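Local atomic coordinates of protein yxeP (Bacillus subtilis, PDB entry 1YSJ), a protein that probably removes the acetyl group from N-acetylcysteine to yield cysteine and acetate, using two divalent metal ions in a pathway that lets the bacterium use S-(2-succino)cysteine for sulfur. Residues 200-205 against 283-288; 318-323 against 353-358. The protein carries 1 engineered substitution. All coordinates share one frame; numbering follows the deposited sequence. Where two conformers were deposited one is given.

Interaction 1 (200-205 against 283-288); sequences MASVDR and EARQAV
S202 makes the first contact, its CB lying 3.9 Å from NE of R285 and meeting the guanidinium obliquely. S202 OG lies 3.9 Å from R285 CG, against the aliphatic part of the arginine, and is hydrogen-bonded to OG1 of T279. V203 turns its side chain to the other side of the strand, where it packs on Y314 and T276 and comes within about 11 Å of a bound nickel ion. V203 O is a loose, oblique neighbour of the guanidinium, 4.2 Å from NH2 of R285.

D204 supplies the main link, a salt bridge that illustrates how an arginine can hold a carboxylate side-on. NE of R285 donates to OD1 of D204 at 2.8 Å (N-H...O angle 164°), and NH2 of R285 donates to OD2 of D204 at 2.7 Å, almost as straight. Each oxygen uses its syn lone pair, and the two flat groups lie 11° apart, so the paired bonds fix both against rotation. R285 reaches the strand because its CG is anti to the backbone N (chi1 -165°) and the chain runs extended from there to NE. OD2 also accepts the backbone N-H of Y314, so this buried carboxylate ties helix 282-302 and strand 306-320 to one point.

The arrangement joins a helix to the sheet it covers in the lid domain of M20 peptidases, a four-stranded antiparallel sheet with two helices and ferredoxin-like topology.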
# COMPACT_ATOMS: atom_id res chain seq x y z
N MSE A 200 13.41 -1.95 28.95
CA MSE A 200 12.86 -1.40 27.72
C MSE A 200 13.00 -2.41 26.59
O MSE A 200 13.97 -3.14 26.53
CB MSE A 200 13.55 -0.09 27.34
CG MSE A 200 13.52 0.95 28.44
SE MSE A 200 14.27 2.64 27.89
CE MSE A 200 12.81 3.25 26.70
N ALA A 201 12.01 -2.42 25.71
CA ALA A 201 11.91 -3.44 24.68
C ALA A 201 13.01 -3.36 23.62
O ALA A 201 13.55 -2.29 23.35
CB ALA A 201 10.53 -3.37 24.02
N SER A 202 13.33 -4.51 23.04
CA SER A 202 14.12 -4.57 21.83
C SER A 202 13.26 -4.06 20.68
O SER A 202 12.04 -4.19 20.71
CB SER A 202 14.56 -6.00 21.55
OG SER A 202 13.44 -6.86 21.39
N VAL A 203 13.88 -3.44 19.68
CA VAL A 203 13.14 -3.00 18.51
C VAL A 203 13.82 -3.56 17.28
O VAL A 203 15.04 -3.45 17.13
CB VAL A 203 13.02 -1.44 18.41
CG1 VAL A 203 12.13 -1.06 17.23
CG2 VAL A 203 12.46 -0.84 19.70
N ASP A 204 13.02 -4.19 16.42
CA ASP A 204 13.53 -4.79 15.20
C ASP A 204 12.55 -4.57 14.07
O ASP A 204 11.34 -4.59 14.27
CB ASP A 204 13.78 -6.29 15.40
CG ASP A 204 14.90 -6.56 16.39
OD1 ASP A 204 14.70 -7.39 17.29
OD2 ASP A 204 15.98 -5.93 16.28
N ARG A 205 13.10 -4.35 12.88
CA ARG A 205 12.31 -4.11 11.68
C ARG A 205 12.18 -5.40 10.89
O ARG A 205 13.12 -6.19 10.82
CB ARG A 205 12.99 -3.03 10.83
CG ARG A 205 12.13 -2.42 9.74
CD ARG A 205 12.90 -1.40 8.92
NE ARG A 205 13.80 -2.03 7.95
CZ ARG A 205 14.70 -1.39 7.22
NH1 ARG A 205 14.85 -0.07 7.33
NH2 ARG A 205 15.46 -2.06 6.37
N GLU A 283 16.03 -14.51 24.09
CA GLU A 283 15.64 -15.70 23.33
C GLU A 283 14.38 -15.45 22.49
O GLU A 283 14.30 -15.88 21.34
CB GLU A 283 15.48 -16.93 24.23
CG GLU A 283 14.87 -16.66 25.61
CD GLU A 283 15.87 -16.08 26.61
OE1 GLU A 283 16.95 -16.68 26.81
OE2 GLU A 283 15.57 -15.02 27.21
N ALA A 284 13.41 -14.75 23.08
CA ALA A 284 12.19 -14.33 22.37
C ALA A 284 12.53 -13.54 21.11
O ALA A 284 11.92 -13.76 20.06
CB ALA A 284 11.29 -13.52 23.29
N ARG A 285 13.50 -12.64 21.21
CA ARG A 285 14.00 -11.86 20.07
C ARG A 285 14.64 -12.72 18.98
O ARG A 285 14.62 -12.37 17.80
CB ARG A 285 15.00 -10.81 20.55
CG ARG A 285 15.31 -9.73 19.54
CD ARG A 285 16.57 -8.97 19.91
NE ARG A 285 16.82 -7.86 18.99
CZ ARG A 285 17.99 -7.26 18.83
NH1 ARG A 285 19.06 -7.65 19.53
NH2 ARG A 285 18.11 -6.26 17.97
N GLN A 286 15.20 -13.86 19.39
CA GLN A 286 15.87 -14.78 18.47
C GLN A 286 14.92 -15.84 17.91
O GLN A 286 15.22 -16.47 16.89
CB GLN A 286 17.08 -15.44 19.14
CG GLN A 286 18.18 -14.48 19.60
CD GLN A 286 18.80 -13.69 18.45
OE1 GLN A 286 19.35 -14.26 17.51
NE2 GLN A 286 18.72 -12.36 18.54
N ALA A 287 13.79 -16.04 18.59
CA ALA A 287 12.82 -17.07 18.19
C ALA A 287 11.63 -16.56 17.36
O ALA A 287 11.05 -17.31 16.58
CB ALA A 287 12.32 -17.84 19.41
N VAL A 288 11.28 -15.28 17.53
CA VAL A 288 10.13 -14.71 16.82
C VAL A 288 10.29 -14.56 15.30
O VAL A 288 9.33 -14.83 14.57
CB VAL A 288 9.58 -13.40 17.46
CG1 VAL A 288 8.85 -13.71 18.76
CG2 VAL A 288 10.68 -12.37 17.68

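Interaction 2 (318-323 against 353-358)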
# COMPACT_ATOMS: atom_id res chain seq x y z
N VAL A 318 17.01 -2.94 26.70
CA VAL A 318 17.73 -2.37 27.85
C VAL A 318 17.68 -3.38 29.00
O VAL A 318 16.62 -3.61 29.59
CB VAL A 318 17.19 -0.98 28.28
CG1 VAL A 318 17.85 -0.51 29.59
CG2 VAL A 318 17.41 0.06 27.19
N GLN A 319 18.83 -3.98 29.29
CA GLN A 319 18.95 -5.03 30.30
C GLN A 319 19.83 -4.54 31.46
O GLN A 319 21.01 -4.27 31.27
CB GLN A 319 19.56 -6.28 29.67
CG GLN A 319 19.58 -7.52 30.57
CD GLN A 319 18.34 -8.38 30.43
OE1 GLN A 319 17.56 -8.22 29.48
NE2 GLN A 319 18.15 -9.30 31.37
N ASN A 320 19.24 -4.44 32.65
CA ASN A 320 19.97 -3.97 33.84
C ASN A 320 20.67 -5.08 34.62
O ASN A 320 20.07 -6.10 34.95
CB ASN A 320 19.04 -3.15 34.75
CG ASN A 320 18.70 -1.78 34.17
OD1 ASN A 320 19.44 -1.23 33.36
ND2 ASN A 320 17.57 -1.23 34.58
N ASP A 321 21.96 -4.86 34.88
CA ASP A 321 22.80 -5.82 35.62
C ASP A 321 22.47 -5.76 37.11
O ASP A 321 22.52 -4.70 37.72
CB ASP A 321 24.28 -5.51 35.40
CG ASP A 321 25.19 -6.70 35.66
OD1 ASP A 321 25.16 -7.26 36.78
OD2 ASP A 321 25.95 -7.08 34.74
N GLY A 322 22.15 -6.93 37.67
CA GLY A 322 21.79 -7.05 39.09
C GLY A 322 22.90 -6.80 40.10
O GLY A 322 22.63 -6.69 41.30
N THR A 323 24.15 -6.72 39.65
CA THR A 323 25.27 -6.43 40.56
C THR A 323 25.26 -4.97 41.03
O THR A 323 25.89 -4.64 42.04
CB THR A 323 26.66 -6.74 39.94
OG1 THR A 323 26.90 -5.86 38.83
CG2 THR A 323 26.76 -8.19 39.48
N LEU A 353 22.68 -0.73 23.53
CA LEU A 353 23.87 -1.09 22.76
C LEU A 353 25.13 -1.12 23.63
O LEU A 353 25.99 -1.98 23.45
CB LEU A 353 24.06 -0.13 21.58
CG LEU A 353 23.19 -0.32 20.33
CD1 LEU A 353 23.49 0.78 19.34
CD2 LEU A 353 23.41 -1.70 19.69
N TYR A 354 25.23 -0.18 24.58
CA TYR A 354 26.32 -0.19 25.55
C TYR A 354 26.32 -1.46 26.40
O TYR A 354 27.36 -2.06 26.62
CB TYR A 354 26.26 1.03 26.48
CG TYR A 354 26.36 2.37 25.80
CD1 TYR A 354 25.40 3.35 26.01
CD2 TYR A 354 27.44 2.68 24.97
CE1 TYR A 354 25.49 4.59 25.41
CE2 TYR A 354 27.55 3.93 24.36
CZ TYR A 354 26.57 4.88 24.59
OH TYR A 354 26.65 6.11 23.99
N GLN A 355 25.12 -1.85 26.85
CA GLN A 355 24.93 -3.01 27.73
C GLN A 355 25.17 -4.36 27.05
O GLN A 355 25.30 -5.37 27.73
CB GLN A 355 23.53 -2.98 28.34
CG GLN A 355 23.31 -1.89 29.37
CD GLN A 355 21.84 -1.68 29.68
OE1 GLN A 355 21.47 -1.43 30.83
NE2 GLN A 355 21.00 -1.80 28.67
N GLU A 356 25.22 -4.37 25.72
CA GLU A 356 25.62 -5.56 24.97
C GLU A 356 27.10 -5.85 25.17
O GLU A 356 27.55 -6.98 25.01
CB GLU A 356 25.35 -5.39 23.48
CG GLU A 356 23.92 -5.65 23.05
CD GLU A 356 23.80 -5.94 21.56
OE1 GLU A 356 23.17 -6.95 21.19
OE2 GLU A 356 24.36 -5.16 20.75
N LYS A 357 27.86 -4.81 25.52
CA LYS A 357 29.31 -4.89 25.61
C LYS A 357 29.82 -4.97 27.05
O LYS A 357 30.70 -5.78 27.35
CB LYS A 357 29.94 -3.68 24.89
CG LYS A 357 29.44 -3.43 23.47
CD LYS A 357 29.74 -4.60 22.53
CE LYS A 357 29.51 -4.21 21.09
NZ LYS A 357 29.23 -5.40 20.23
N ILE A 358 29.27 -4.13 27.92
CA ILE A 358 29.69 -4.07 29.32
C ILE A 358 28.48 -4.03 30.26
O ILE A 358 27.38 -3.66 29.83
CB ILE A 358 30.62 -2.84 29.61
CG1 ILE A 358 29.93 -1.52 29.26
CG2 ILE A 358 31.97 -2.99 28.88
CD1 ILE A 358 30.53 -0.32 29.95
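N320 OD1 accepts the backbone N-H of F362 and has the side-chain amide of Q355 as a second neighbour, with Q355 OE1 modelled 3.2 Å away. ND2 of N320 donates to the backbone oxygen of K195, so the asparagine is held at both ends. The setting is a domain junction of the M20 fold: strand 306-320, an outer strand of the lid sheet, ends here against the short helix 351-355 of the catalytic domain, and F362 belongs to that domain's central sheet.

Q355 provides nearly all of the helix side of the contact. Its CG sits beside the backbone N, anti to the carbonyl carbon (chi1 -70°), and the chain beyond is extended, which carries the amide to the edge of the strand. There it lies alongside the main chain of Q319: Q355 NE2 as modelled is 3.1 Å from Q319 N, and Q355 OE1 as modelled is 2.9 Å from Q319 O. The amide plane of Q355 stands 70° from that of N320.

V318 adds a nonpolar neighbour, its CG1 3.5 Å from Q355 NE2 as modelled, while its side chain also packs on M200 and E349. With Q355 cut back to an alanine, the main-chain N and O of Q319 would probably lose this polar neighbour and a gap would open beside the V318 methyl.

After the strand the chain turns at D321 in an Asx turn: D321 OD1 takes the backbone N-H of T323 through its anti lone pair at 3.1 Å, and accepts from T323 OG1 at 3.0 Å, with the hydroxyl above the carboxylate plane.

Overall arrangement
Interactions 1 and 2 lie with centres 16 Å apart and come in series along the chain, the first closing at 288 before the second opens at 318. They share the antiparallel lid sheet, in which strands 197-211 and 306-320 are neighbours, and they meet directly, M200 O lying 3.0 Å from V318 N in a probable hydrogen bond. Helix 282-302 of interaction 1 leads on in sequence to strand 306-320 of interaction 2. Interaction 1 thus fastens a helix to its sheet within the lid domain, whereas interaction 2 sits where the same sheet meets the catalytic domain, with the chain entering and leaving the lid side by side near the dinickel site.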